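Local atomic coordinates of putative NADPH:quinone reductase (Bacillus thuringiensis, PDB entry 3GMS), a protein that probably reduces quinones with NADPH as electron donor, although its activity and its natural substrate have not been established. Residues Q9-G14 with Q21-N26; L148-C153 with H159-L164; E228-L233 with G237-I242. One frame throughout, in Å; residues are numbered along the deposited sequence.

Contact 1: Q9-G14 with Q21-N26; sequences QFHKFG and QVEYKN
E23 OE2 takes two side-chain hydrogen bonds, one from H11 NE2 across the contact at 2.6 Å and one from Q21 NE2 of its own strand. The imidazole meets the carboxylate nearly coplanar with it, the planes 25° apart, and its N-H runs within the ring plane to the syn lone pair of OE2. The Q21 amide comes instead from the anti side, a little out of the carboxylate plane. The second oxygen is occupied too: Q9 NE2 reaches E23 OE1 at 2.7 Å, but from 34° out of the carboxylate plane and along a bent path, the N-H···O angle being 136°. A chain bent at chi2 turns the Q9 amide back toward the glutamate, whereas E23 extends straight beyond CG to meet it. Three donors thus hold the carboxylate, which probably fixes its rotation and, if charged, would tend to favour the doubly protonated form of H11.

On the backbone, Q9 and Q21 form an antiparallel hydrogen-bonded pair, with Q9 N to Q21 O at 3.0 Å and Q21 N to Q9 O at 2.7 Å; both side chains lie on the face that also carries E23. The contact lies at the surface, in the two-stranded sheet of strands 4-10 and 20-26 joined through helix 16-19, with P63 of a neighbouring loop touching Q9 and H11.

Contact 2: L148-C153 with H159-L164; sequences LLVNAC and HLFAQL
V150 and F161 make the tight part of this contact. Both valine methyls touch the ring: V150 CG2 lies over one face, displaced toward the rim and 4.0 Å from F161 CG, while V150 CG1 is 3.8 Å from F161 CD2. With CG1 anti to the backbone N (chi1 179°) and CG2 anti to the carbonyl carbon, both are brought to the phenylalanine. L148, two residues earlier on the same side of the strand, adds its CD2 at 4.2 Å from F161 CD1, coming obliquely to the ring. Both aliphatic chains cross the phenylalanine side chain at about a right angle, and the packing is purely apolar, without a hydrogen bond between the segments.

Toward the loop that follows the strand the fit is looser. C153 O stands 3.9 Å from H159 N, and the C153 side chain comes no nearer than 5.1 Å to the helix segment, resting on A174 of strand 171-176. H159 starts away from the strand, but its ring turns back: H159 ND1, hydrogen-bonded to S155 O, comes to 4.0 Å from C153 O, and the ring meets that of H181 almost perpendicularly. Even this looser end is buried rather than open to solvent.

F161 also touches T135 and C136 of helix 127-139 and I218 of strand 214-219. Strand 147-150, helix 156-168 and strand 171-176 form the first beta-alpha-beta unit of the six-stranded parallel sheet with order 3-2-1-4-5-6, the hallmark of the Rossmann nucleotide-binding fold.

Contact 3: E228-L233 with G237-I242; sequences ELAFSL and GHFLTI
The first torsions of F239 and L233 bring the two side chains together: F239 CG is anti to its backbone nitrogen (chi1 177°), which carries the ring across to the end of the helix, and L233 CG is anti to its carbonyl carbon (chi1 -58°), from where the extended chi2 sets CD1 against the strand. This is helix-on-sheet packing in the Rossmann-type domain, where helix 223-231 leads through a short connection into strand 237-241 of the parallel sheet.

A230 is the main partner of the ring. Its CB lies over one face, 3.9 Å from the centroid and 22° off the ring normal, a CH-pi contact displaced toward the rim on the CD1 side; CB to F239 CD1 is 3.6 Å. The small alanine lets the helix backbone come close as well, with A230 CA 3.7 Å from the same F239 CD1. L229 and L233 approach differently, both at the ring edge and near its plane: L229 CB stands 4.3 Å from F239 CE1, while L233 CD1 makes its closest approach to this residue at F239 CB, 3.9 Å away. The phenylalanine is therefore met on a face and along its edge by A230 and L229 of the helix and by L233 just beyond it. I255 of helix 252-257 touches both A230 and F239, while D219 of strand 214-219 also packs on F239, so the ring is buried among helices and sheet.

The CB of H238 is directed away from the helix, and its NE2 is hydrogen-bonded to N264 OD1. At the helix end, S232 OG donates to E228 O and L233 N bonds to A230 O. Over the start of the strand, the branch methyl L233 CD1 settles 3.8 Å from the carbonyl oxygen H238 O.

Contacts 2 and 3 are buried and reach one parallel sheet, their centres about 14 Å apart, whereas contact 1 is a surface contact about 35 and 39 Å from them, centre to centre, on the opposite side of the chain's centre. Contacts 2 and 3 touch directly: L149 packs against L229, S232 and L233, joining the strand of contact 2 to the end of helix 223-231 and the turn after it. Each sets a phenylalanine against aliphatic side chains, but the ring comes from the helix in contact 2 and from the strand in contact 3. Contact 1 joins two strands instead, through backbone pairing and a polar side-chain network.

Contact 1: Q9-G14 with Q21-N26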
ATOM      1  N   GLN A   9     -11.459  -2.358 -17.481  1.00 23.51           N
ATOM      2  CA  GLN A   9     -10.553  -3.339 -18.048  1.00 25.67           C
ATOM      3  C   GLN A   9      -9.558  -2.637 -18.973  1.00 25.87           C
ATOM      4  O   GLN A   9      -9.890  -1.577 -19.520  1.00 25.71           O
ATOM      5  CB  GLN A   9     -11.410  -4.316 -18.879  1.00 27.11           C
ATOM      6  CG  GLN A   9     -10.718  -5.499 -19.362  1.00 31.73           C
ATOM      7  CD  GLN A   9     -11.612  -6.730 -19.364  1.00 31.22           C
ATOM      8  OE1 GLN A   9     -11.414  -7.630 -18.563  1.00 36.51           O
ATOM      9  NE2 GLN A   9     -12.573  -6.785 -20.278  1.00 33.33           N
ATOM     10  N   PHE A  10      -8.353  -3.193 -19.110  1.00 25.88           N
ATOM     11  CA  PHE A  10      -7.426  -2.820 -20.184  1.00 26.64           C
ATOM     12  C   PHE A  10      -7.012  -4.073 -20.920  1.00 27.86           C
ATOM     13  O   PHE A  10      -6.806  -5.121 -20.313  1.00 27.23           O
ATOM     14  CB  PHE A  10      -6.180  -2.060 -19.702  1.00 26.56           C
ATOM     15  CG  PHE A  10      -5.406  -2.758 -18.592  1.00 28.28           C
ATOM     16  CD1 PHE A  10      -4.202  -3.385 -18.862  1.00 28.37           C
ATOM     17  CD2 PHE A  10      -5.876  -2.731 -17.272  1.00 26.63           C
ATOM     18  CE1 PHE A  10      -3.479  -4.027 -17.844  1.00 26.80           C
ATOM     19  CE2 PHE A  10      -5.169  -3.371 -16.247  1.00 27.90           C
ATOM     20  CZ  PHE A  10      -3.966  -4.002 -16.527  1.00 25.21           C
ATOM     21  N   HIS A  11      -6.895  -3.937 -22.232  1.00 27.75           N
ATOM     22  CA  HIS A  11      -6.591  -5.076 -23.119  1.00 28.70           C
ATOM     23  C   HIS A  11      -5.141  -5.041 -23.576  1.00 27.52           C
ATOM     24  O   HIS A  11      -4.636  -6.040 -24.067  1.00 28.75           O
ATOM     25  CB  HIS A  11      -7.537  -5.084 -24.320  1.00 28.86           C
ATOM     26  CG  HIS A  11      -8.974  -5.240 -23.951  1.00 29.31           C
ATOM     27  ND1 HIS A  11      -9.646  -6.439 -24.052  1.00 29.96           N
ATOM     28  CD2 HIS A  11      -9.870  -4.343 -23.480  1.00 30.13           C
ATOM     29  CE1 HIS A  11     -10.891  -6.276 -23.644  1.00 30.85           C
ATOM     30  NE2 HIS A  11     -11.056  -5.010 -23.301  1.00 30.89           N
ATOM     31  N   LYS A  12      -4.480  -3.900 -23.384  1.00 27.15           N
ATOM     32  CA  LYS A  12      -3.061  -3.767 -23.639  1.00 27.78           C
ATOM     33  C   LYS A  12      -2.449  -2.961 -22.504  1.00 28.05           C
ATOM     34  O   LYS A  12      -3.154  -2.175 -21.838  1.00 27.63           O
ATOM     35  CB  LYS A  12      -2.804  -3.009 -24.970  1.00 27.20           C
ATOM     36  CG  LYS A  12      -3.457  -3.613 -26.191  1.00 28.01           C
ATOM     37  CD  LYS A  12      -2.817  -2.940 -27.419  1.00 30.26           C
ATOM     38  CE  LYS A  12      -3.288  -3.583 -28.718  1.00 27.78           C
ATOM     39  NZ  LYS A  12      -4.695  -3.212 -29.061  1.00 25.39           N
ATOM     40  N   PHE A  13      -1.154  -3.146 -22.275  1.00 27.52           N
ATOM     41  CA  PHE A  13      -0.443  -2.290 -21.344  1.00 28.32           C
ATOM     42  C   PHE A  13      -0.200  -0.941 -22.018  1.00 29.25           C
ATOM     43  O   PHE A  13      -0.157  -0.855 -23.253  1.00 29.75           O
ATOM     44  CB  PHE A  13       0.895  -2.915 -20.917  1.00 27.33           C
ATOM     45  CG  PHE A  13       0.764  -4.250 -20.214  1.00 28.88           C
ATOM     46  CD1 PHE A  13       0.059  -4.372 -19.008  1.00 28.46           C
ATOM     47  CD2 PHE A  13       1.397  -5.387 -20.745  1.00 31.14           C
ATOM     48  CE1 PHE A  13      -0.042  -5.616 -18.351  1.00 27.27           C
ATOM     49  CE2 PHE A  13       1.307  -6.637 -20.097  1.00 32.92           C
ATOM     50  CZ  PHE A  13       0.593  -6.744 -18.894  1.00 31.18           C
ATOM     51  N   GLY A  14      -0.090   0.107 -21.216  1.00 29.50           N
ATOM     52  CA  GLY A  14       0.264   1.439 -21.710  1.00 30.10           C
ATOM     53  C   GLY A  14      -0.129   2.466 -20.686  1.00 30.88           C
ATOM     54  O   GLY A  14      -0.394   2.123 -19.527  1.00 29.78           O
ATOM     55  N   GLN A  21     -10.755   0.919 -20.229  1.00 28.83           N
ATOM     56  CA  GLN A  21     -12.092   0.962 -20.850  1.00 30.79           C
ATOM     57  C   GLN A  21     -13.185   0.646 -19.846  1.00 30.45           C
ATOM     58  O   GLN A  21     -12.988  -0.183 -18.941  1.00 29.81           O
ATOM     59  CB  GLN A  21     -12.213  -0.045 -22.000  1.00 31.89           C
ATOM     60  CG  GLN A  21     -11.092   0.005 -23.002  1.00 35.15           C
ATOM     61  CD  GLN A  21     -11.462  -0.661 -24.325  1.00 40.32           C
ATOM     62  OE1 GLN A  21     -11.227  -0.093 -25.390  1.00 44.80           O
ATOM     63  NE2 GLN A  21     -12.049  -1.858 -24.260  1.00 38.05           N
ATOM     64  N   VAL A  22     -14.333   1.295 -19.999  1.00 29.45           N
ATOM     65  CA  VAL A  22     -15.490   0.956 -19.190  1.00 30.42           C
ATOM     66  C   VAL A  22     -16.323  -0.068 -19.961  1.00 30.40           C
ATOM     67  O   VAL A  22     -16.720   0.215 -21.102  1.00 30.80           O
ATOM     68  CB  VAL A  22     -16.353   2.209 -18.892  1.00 30.63           C
ATOM     69  CG1 VAL A  22     -17.580   1.823 -18.104  1.00 32.38           C
ATOM     70  CG2 VAL A  22     -15.531   3.288 -18.191  1.00 30.64           C
ATOM     71  N   GLU A  23     -16.584  -1.242 -19.369  1.00 29.12           N
ATOM     72  CA  GLU A  23     -17.238  -2.341 -20.069  1.00 30.28           C
ATOM     73  C   GLU A  23     -18.243  -3.047 -19.161  1.00 29.92           C
ATOM     74  O   GLU A  23     -18.358  -2.716 -17.991  1.00 28.38           O
ATOM     75  CB  GLU A  23     -16.198  -3.374 -20.581  1.00 31.02           C
ATOM     76  CG  GLU A  23     -15.146  -2.822 -21.585  1.00 34.68           C
ATOM     77  CD  GLU A  23     -14.041  -3.823 -21.926  1.00 37.58           C
ATOM     78  OE1 GLU A  23     -14.188  -5.017 -21.613  1.00 43.80           O
ATOM     79  OE2 GLU A  23     -13.012  -3.428 -22.496  1.00 40.65           O
ATOM     80  N   TYR A  24     -18.970  -4.026 -19.707  1.00 31.12           N
ATOM     81  CA  TYR A  24     -19.950  -4.782 -18.959  1.00 31.83           C
ATOM     82  C   TYR A  24     -19.726  -6.249 -19.237  1.00 32.03           C
ATOM     83  O   TYR A  24     -19.270  -6.616 -20.320  1.00 32.03           O
ATOM     84  CB  TYR A  24     -21.373  -4.430 -19.395  1.00 32.92           C
ATOM     85  CG  TYR A  24     -21.795  -3.028 -19.046  1.00 35.70           C
ATOM     86  CD1 TYR A  24     -22.407  -2.756 -17.816  1.00 37.93           C
ATOM     87  CD2 TYR A  24     -21.577  -1.975 -19.940  1.00 38.64           C
ATOM     88  CE1 TYR A  24     -22.791  -1.481 -17.482  1.00 40.63           C
ATOM     89  CE2 TYR A  24     -21.948  -0.683 -19.615  1.00 41.20           C
ATOM     90  CZ  TYR A  24     -22.559  -0.446 -18.383  1.00 42.25           C
ATOM     91  OH  TYR A  24     -22.941   0.822 -18.044  1.00 44.80           O
ATOM     92  N   LYS A  25     -20.011  -7.091 -18.258  1.00 32.54           N
ATOM     93  CA  LYS A  25     -19.847  -8.530 -18.441  1.00 32.72           C
ATOM     94  C   LYS A  25     -21.027  -9.258 -17.852  1.00 33.52           C
ATOM     95  O   LYS A  25     -21.633  -8.795 -16.883  1.00 32.69           O
ATOM     96  CB  LYS A  25     -18.562  -9.047 -17.777  1.00 33.13           C
ATOM     97  CG  LYS A  25     -18.602  -9.103 -16.223  1.00 34.55           C
ATOM     98  CD  LYS A  25     -17.224  -9.376 -15.604  1.00 34.52           C
ATOM     99  CE  LYS A  25     -17.317  -9.738 -14.099  1.00 35.35           C
ATOM    100  NZ  LYS A  25     -15.945  -9.758 -13.496  1.00 34.73           N
ATOM    101  N   ASN A  26     -21.342 -10.416 -18.426  1.00 33.05           N
ATOM    102  CA  ASN A  26     -22.301 -11.283 -17.783  1.00 33.65           C
ATOM    103  C   ASN A  26     -21.740 -11.923 -16.516  1.00 33.33           C
ATOM    104  O   ASN A  26     -20.587 -12.274 -16.478  1.00 32.98           O
ATOM    105  CB  ASN A  26     -22.792 -12.360 -18.752  1.00 34.55           C
ATOM    106  CG  ASN A  26     -24.045 -13.007 -18.258  1.00 37.22           C
ATOM    107  OD1 ASN A  26     -24.054 -14.189 -17.908  1.00 41.31           O
ATOM    108  ND2 ASN A  26     -25.100 -12.214 -18.138  1.00 38.16           N
TER

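Contact 2: L148-C153 with H159-L164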
ATOM      1  N   LEU A 148      14.889   4.031  12.336  1.00 24.59           N
ATOM      2  CA  LEU A 148      14.418   3.651  10.989  1.00 23.59           C
ATOM      3  C   LEU A 148      14.455   4.875  10.072  1.00 23.44           C
ATOM      4  O   LEU A 148      13.971   5.953  10.480  1.00 24.85           O
ATOM      5  CB  LEU A 148      12.975   3.111  11.072  1.00 23.51           C
ATOM      6  CG  LEU A 148      12.357   2.774   9.712  1.00 23.75           C
ATOM      7  CD1 LEU A 148      13.096   1.579   9.145  1.00 25.89           C
ATOM      8  CD2 LEU A 148      10.852   2.474   9.854  1.00 21.86           C
ATOM      9  N   LEU A 149      15.047   4.728   8.890  1.00 22.83           N
ATOM     10  CA  LEU A 149      14.967   5.731   7.811  1.00 23.38           C
ATOM     11  C   LEU A 149      13.895   5.291   6.807  1.00 24.11           C
ATOM     12  O   LEU A 149      13.867   4.112   6.400  1.00 23.84           O
ATOM     13  CB  LEU A 149      16.275   5.814   7.050  1.00 22.99           C
ATOM     14  CG  LEU A 149      17.562   6.014   7.896  1.00 23.65           C
ATOM     15  CD1 LEU A 149      18.781   6.116   7.005  1.00 23.65           C
ATOM     16  CD2 LEU A 149      17.439   7.283   8.776  1.00 25.59           C
ATOM     17  N   VAL A 150      13.049   6.235   6.385  1.00 23.79           N
ATOM     18  CA  VAL A 150      12.051   5.965   5.328  1.00 22.96           C
ATOM     19  C   VAL A 150      12.077   7.133   4.348  1.00 23.11           C
ATOM     20  O   VAL A 150      11.784   8.276   4.738  1.00 24.82           O
ATOM     21  CB  VAL A 150      10.643   5.816   5.914  1.00 23.50           C
ATOM     22  CG1 VAL A 150       9.613   5.544   4.757  1.00 23.46           C
ATOM     23  CG2 VAL A 150      10.590   4.654   6.944  1.00 19.98           C
ATOM     24  N   ASN A 151      12.431   6.873   3.103  1.00 22.28           N
ATOM     25  CA  ASN A 151      12.342   7.925   2.100  1.00 22.72           C
ATOM     26  C   ASN A 151      10.985   7.976   1.386  1.00 23.97           C
ATOM     27  O   ASN A 151      10.102   7.130   1.625  1.00 23.30           O
ATOM     28  CB  ASN A 151      13.546   7.901   1.130  1.00 23.40           C
ATOM     29  CG  ASN A 151      13.580   6.656   0.224  1.00 23.23           C
ATOM     30  OD1 ASN A 151      12.616   5.951   0.132  1.00 25.75           O
ATOM     31  ND2 ASN A 151      14.703   6.414  -0.440  1.00 25.00           N
ATOM     32  N   ALA A 152      10.823   8.949   0.487  1.00 24.86           N
ATOM     33  CA  ALA A 152       9.490   9.278  -0.071  1.00 25.15           C
ATOM     34  C   ALA A 152       8.418   9.296   1.036  1.00 24.97           C
ATOM     35  O   ALA A 152       7.301   8.795   0.860  1.00 24.02           O
ATOM     36  CB  ALA A 152       9.122   8.283  -1.223  1.00 24.81           C
ATOM     37  N   CYS A 153       8.769   9.883   2.184  1.00 24.82           N
ATOM     38  CA  CYS A 153       7.990   9.689   3.385  1.00 25.57           C
ATOM     39  C   CYS A 153       6.733  10.549   3.393  1.00 25.29           C
ATOM     40  O   CYS A 153       5.877  10.373   4.244  1.00 25.89           O
ATOM     41  CB  CYS A 153       8.833   9.906   4.637  1.00 25.32           C
ATOM     42  SG  CYS A 153       8.288   8.990   6.123  1.00 27.68           S
ATOM     43  N   HIS A 159       3.207   8.313   6.104  1.00 23.32           N
ATOM     44  CA  HIS A 159       2.395   8.765   7.224  1.00 23.75           C
ATOM     45  C   HIS A 159       2.083   7.623   8.165  1.00 23.32           C
ATOM     46  O   HIS A 159       1.926   7.821   9.353  1.00 24.36           O
ATOM     47  CB  HIS A 159       1.065   9.304   6.710  1.00 24.66           C
ATOM     48  CG  HIS A 159       1.165  10.656   6.103  1.00 25.54           C
ATOM     49  ND1 HIS A 159       2.003  10.946   5.053  1.00 31.58           N
ATOM     50  CD2 HIS A 159       0.479  11.794   6.363  1.00 33.00           C
ATOM     51  CE1 HIS A 159       1.879  12.219   4.727  1.00 33.67           C
ATOM     52  NE2 HIS A 159       0.964  12.757   5.510  1.00 35.74           N
ATOM     53  N   LEU A 160       2.004   6.409   7.634  1.00 22.37           N
ATOM     54  CA  LEU A 160       1.777   5.261   8.495  1.00 22.38           C
ATOM     55  C   LEU A 160       3.029   4.868   9.299  1.00 22.30           C
ATOM     56  O   LEU A 160       2.934   4.516  10.487  1.00 22.06           O
ATOM     57  CB  LEU A 160       1.219   4.062   7.701  1.00 21.34           C
ATOM     58  CG  LEU A 160      -0.069   4.375   6.921  1.00 22.59           C
ATOM     59  CD1 LEU A 160      -0.565   3.146   6.201  1.00 23.63           C
ATOM     60  CD2 LEU A 160      -1.160   4.935   7.804  1.00 24.12           C
ATOM     61  N   PHE A 161       4.188   4.912   8.656  1.00 23.25           N
ATOM     62  CA  PHE A 161       5.431   4.621   9.376  1.00 23.66           C
ATOM     63  C   PHE A 161       5.603   5.585  10.573  1.00 23.75           C
ATOM     64  O   PHE A 161       6.037   5.183  11.655  1.00 24.20           O
ATOM     65  CB  PHE A 161       6.624   4.699   8.423  1.00 23.72           C
ATOM     66  CG  PHE A 161       6.786   3.474   7.541  1.00 23.27           C
ATOM     67  CD1 PHE A 161       7.047   2.216   8.095  1.00 22.53           C
ATOM     68  CD2 PHE A 161       6.711   3.590   6.163  1.00 25.71           C
ATOM     69  CE1 PHE A 161       7.199   1.082   7.261  1.00 22.86           C
ATOM     70  CE2 PHE A 161       6.876   2.460   5.334  1.00 24.31           C
ATOM     71  CZ  PHE A 161       7.132   1.193   5.902  1.00 21.51           C
ATOM     72  N   ALA A 162       5.215   6.849  10.373  1.00 24.54           N
ATOM     73  CA  ALA A 162       5.296   7.858  11.454  1.00 24.87           C
ATOM     74  C   ALA A 162       4.450   7.428  12.632  1.00 25.23           C
ATOM     75  O   ALA A 162       4.892   7.447  13.784  1.00 25.05           O
ATOM     76  CB  ALA A 162       4.884   9.234  10.952  1.00 25.01           C
ATOM     77  N   GLN A 163       3.223   6.986  12.362  1.00 25.40           N
ATOM     78  CA  GLN A 163       2.385   6.499  13.439  1.00 24.67           C
ATOM     79  C   GLN A 163       2.879   5.203  14.070  1.00 25.25           C
ATOM     80  O   GLN A 163       2.826   5.043  15.302  1.00 25.28           O
ATOM     81  CB  GLN A 163       0.938   6.319  12.933  1.00 25.01           C
ATOM     82  CG  GLN A 163       0.299   7.645  12.496  1.00 24.32           C
ATOM     83  CD  GLN A 163      -1.026   7.401  11.787  1.00 25.57           C
ATOM     84  OE1 GLN A 163      -2.025   7.142  12.431  1.00 26.98           O
ATOM     85  NE2 GLN A 163      -1.020   7.472  10.445  1.00 25.80           N
ATOM     86  N   LEU A 164       3.302   4.242  13.245  1.00 24.74           N
ATOM     87  CA  LEU A 164       3.869   3.006  13.785  1.00 24.31           C
ATOM     88  C   LEU A 164       5.101   3.245  14.693  1.00 24.55           C
ATOM     89  O   LEU A 164       5.329   2.479  15.639  1.00 24.02           O
ATOM     90  CB  LEU A 164       4.229   2.042  12.660  1.00 23.81           C
ATOM     91  CG  LEU A 164       2.983   1.391  12.034  1.00 23.83           C
ATOM     92  CD1 LEU A 164       3.421   0.643  10.770  1.00 27.20           C
ATOM     93  CD2 LEU A 164       2.275   0.438  12.991  1.00 26.32           C
TER

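Contact 3: E228-L233 with G237-I242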
ATOM      1  N   GLU A 228      22.294   6.310  -1.260  1.00 28.16           N
ATOM      2  CA  GLU A 228      22.623   7.178  -0.140  1.00 28.56           C
ATOM      3  C   GLU A 228      21.875   6.757   1.129  1.00 27.11           C
ATOM      4  O   GLU A 228      22.435   6.794   2.216  1.00 28.31           O
ATOM      5  CB  GLU A 228      22.379   8.646  -0.480  1.00 28.85           C
ATOM      6  CG  GLU A 228      22.775   9.562   0.690  1.00 32.20           C
ATOM      7  CD  GLU A 228      23.010  10.982   0.260  1.00 35.81           C
ATOM      8  OE1 GLU A 228      23.269  11.822   1.144  1.00 35.54           O
ATOM      9  OE2 GLU A 228      22.924  11.248  -0.963  1.00 36.53           O
ATOM     10  N   LEU A 229      20.625   6.283   0.995  1.00 26.80           N
ATOM     11  CA  LEU A 229      19.898   5.800   2.167  1.00 25.02           C
ATOM     12  C   LEU A 229      20.560   4.565   2.813  1.00 25.37           C
ATOM     13  O   LEU A 229      20.636   4.453   4.050  1.00 24.83           O
ATOM     14  CB  LEU A 229      18.429   5.493   1.828  1.00 24.81           C
ATOM     15  CG  LEU A 229      17.426   5.489   2.999  1.00 24.47           C
ATOM     16  CD1 LEU A 229      17.111   6.935   3.501  1.00 23.75           C
ATOM     17  CD2 LEU A 229      16.127   4.788   2.549  1.00 24.71           C
ATOM     18  N   ALA A 230      21.020   3.634   1.979  1.00 25.53           N
ATOM     19  CA  ALA A 230      21.696   2.424   2.467  1.00 25.25           C
ATOM     20  C   ALA A 230      23.001   2.814   3.172  1.00 25.52           C
ATOM     21  O   ALA A 230      23.332   2.305   4.216  1.00 24.37           O
ATOM     22  CB  ALA A 230      22.000   1.491   1.304  1.00 25.60           C
ATOM     23  N   PHE A 231      23.729   3.734   2.568  1.00 26.25           N
ATOM     24  CA  PHE A 231      24.982   4.174   3.192  1.00 27.27           C
ATOM     25  C   PHE A 231      24.817   4.943   4.493  1.00 27.46           C
ATOM     26  O   PHE A 231      25.810   5.180   5.219  1.00 28.54           O
ATOM     27  CB  PHE A 231      25.799   4.965   2.179  1.00 27.37           C
ATOM     28  CG  PHE A 231      26.656   4.094   1.296  1.00 31.57           C
ATOM     29  CD1 PHE A 231      26.091   3.400   0.227  1.00 36.19           C
ATOM     30  CD2 PHE A 231      28.032   3.976   1.532  1.00 36.64           C
ATOM     31  CE1 PHE A 231      26.878   2.591  -0.621  1.00 38.90           C
ATOM     32  CE2 PHE A 231      28.841   3.166   0.705  1.00 38.82           C
ATOM     33  CZ  PHE A 231      28.263   2.464  -0.374  1.00 39.52           C
ATOM     34  N   SER A 232      23.592   5.354   4.822  1.00 26.11           N
ATOM     35  CA  SER A 232      23.357   6.013   6.105  1.00 24.81           C
ATOM     36  C   SER A 232      23.056   5.026   7.223  1.00 24.38           C
ATOM     37  O   SER A 232      22.734   5.409   8.345  1.00 26.05           O
ATOM     38  CB  SER A 232      22.253   7.074   5.997  1.00 24.26           C
ATOM     39  OG  SER A 232      22.510   7.973   4.936  1.00 24.72           O
ATOM     40  N   LEU A 233      23.154   3.738   6.930  1.00 23.98           N
ATOM     41  CA  LEU A 233      22.982   2.729   7.983  1.00 23.97           C
ATOM     42  C   LEU A 233      24.289   2.301   8.621  1.00 25.42           C
ATOM     43  O   LEU A 233      25.325   2.308   7.962  1.00 27.24           O
ATOM     44  CB  LEU A 233      22.344   1.462   7.397  1.00 24.87           C
ATOM     45  CG  LEU A 233      21.007   1.785   6.755  1.00 22.79           C
ATOM     46  CD1 LEU A 233      20.503   0.529   6.047  1.00 26.21           C
ATOM     47  CD2 LEU A 233      20.052   2.271   7.805  1.00 25.00           C
ATOM     48  N   GLY A 237      23.394  -3.115   9.439  1.00 27.69           N
ATOM     49  CA  GLY A 237      22.033  -2.572   9.476  1.00 26.89           C
ATOM     50  C   GLY A 237      21.268  -3.233   8.345  1.00 27.31           C
ATOM     51  O   GLY A 237      21.873  -3.883   7.479  1.00 28.17           O
ATOM     52  N   HIS A 238      19.959  -3.010   8.302  1.00 26.56           N
ATOM     53  CA  HIS A 238      19.113  -3.745   7.375  1.00 25.30           C
ATOM     54  C   HIS A 238      18.451  -2.752   6.417  1.00 24.11           C
ATOM     55  O   HIS A 238      17.694  -1.860   6.857  1.00 23.18           O
ATOM     56  CB  HIS A 238      18.085  -4.539   8.170  1.00 26.48           C
ATOM     57  CG  HIS A 238      17.441  -5.663   7.392  1.00 30.57           C
ATOM     58  ND1 HIS A 238      16.623  -6.610   7.977  1.00 35.05           N
ATOM     59  CD2 HIS A 238      17.490  -5.978   6.072  1.00 35.05           C
ATOM     60  CE1 HIS A 238      16.208  -7.466   7.055  1.00 33.68           C
ATOM     61  NE2 HIS A 238      16.720  -7.101   5.889  1.00 36.57           N
ATOM     62  N   PHE A 239      18.723  -2.929   5.120  1.00 23.44           N
ATOM     63  CA  PHE A 239      18.194  -2.069   4.053  1.00 23.67           C
ATOM     64  C   PHE A 239      17.110  -2.867   3.333  1.00 24.03           C
ATOM     65  O   PHE A 239      17.331  -4.036   2.951  1.00 24.37           O
ATOM     66  CB  PHE A 239      19.295  -1.717   3.081  1.00 23.90           C
ATOM     67  CG  PHE A 239      18.853  -0.895   1.897  1.00 24.06           C
ATOM     68  CD1 PHE A 239      18.602   0.467   2.036  1.00 26.16           C
ATOM     69  CD2 PHE A 239      18.731  -1.471   0.637  1.00 24.27           C
ATOM     70  CE1 PHE A 239      18.240   1.240   0.937  1.00 26.18           C
ATOM     71  CE2 PHE A 239      18.376  -0.709  -0.483  1.00 27.31           C
ATOM     72  CZ  PHE A 239      18.103   0.662  -0.327  1.00 25.55           C
ATOM     73  N   LEU A 240      15.941  -2.258   3.204  1.00 24.19           N
ATOM     74  CA  LEU A 240      14.810  -2.943   2.554  1.00 24.41           C
ATOM     75  C   LEU A 240      14.205  -2.068   1.447  1.00 25.00           C
ATOM     76  O   LEU A 240      13.920  -0.891   1.685  1.00 25.27           O
ATOM     77  CB  LEU A 240      13.771  -3.294   3.612  1.00 24.52           C
ATOM     78  CG  LEU A 240      12.569  -4.156   3.219  1.00 26.62           C
ATOM     79  CD1 LEU A 240      13.043  -5.613   2.958  1.00 26.98           C
ATOM     80  CD2 LEU A 240      11.556  -4.115   4.346  1.00 27.69           C
ATOM     81  N   THR A 241      14.007  -2.594   0.237  1.00 23.74           N
ATOM     82  CA  THR A 241      13.336  -1.775  -0.758  1.00 24.86           C
ATOM     83  C   THR A 241      11.866  -2.187  -0.832  1.00 24.92           C
ATOM     84  O   THR A 241      11.533  -3.385  -0.676  1.00 24.73           O
ATOM     85  CB  THR A 241      13.963  -1.809  -2.154  1.00 25.86           C
ATOM     86  OG1 THR A 241      13.848  -3.121  -2.695  1.00 26.29           O
ATOM     87  CG2 THR A 241      15.424  -1.443  -2.115  1.00 24.68           C
ATOM     88  N   ILE A 242      10.993  -1.200  -1.013  1.00 24.36           N
ATOM     89  CA  ILE A 242       9.547  -1.507  -1.177  1.00 24.03           C
ATOM     90  C   ILE A 242       8.975  -0.947  -2.465  1.00 26.28           C
ATOM     91  O   ILE A 242       7.810  -1.237  -2.823  1.00 25.12           O
ATOM     92  CB  ILE A 242       8.686  -1.024   0.020  1.00 24.22           C
ATOM     93  CG1 ILE A 242       8.822   0.483   0.259  1.00 24.59           C
ATOM     94  CG2 ILE A 242       8.925  -1.887   1.269  1.00 23.62           C
ATOM     95  CD1 ILE A 242       7.729   1.049   1.226  1.00 27.42           C
TER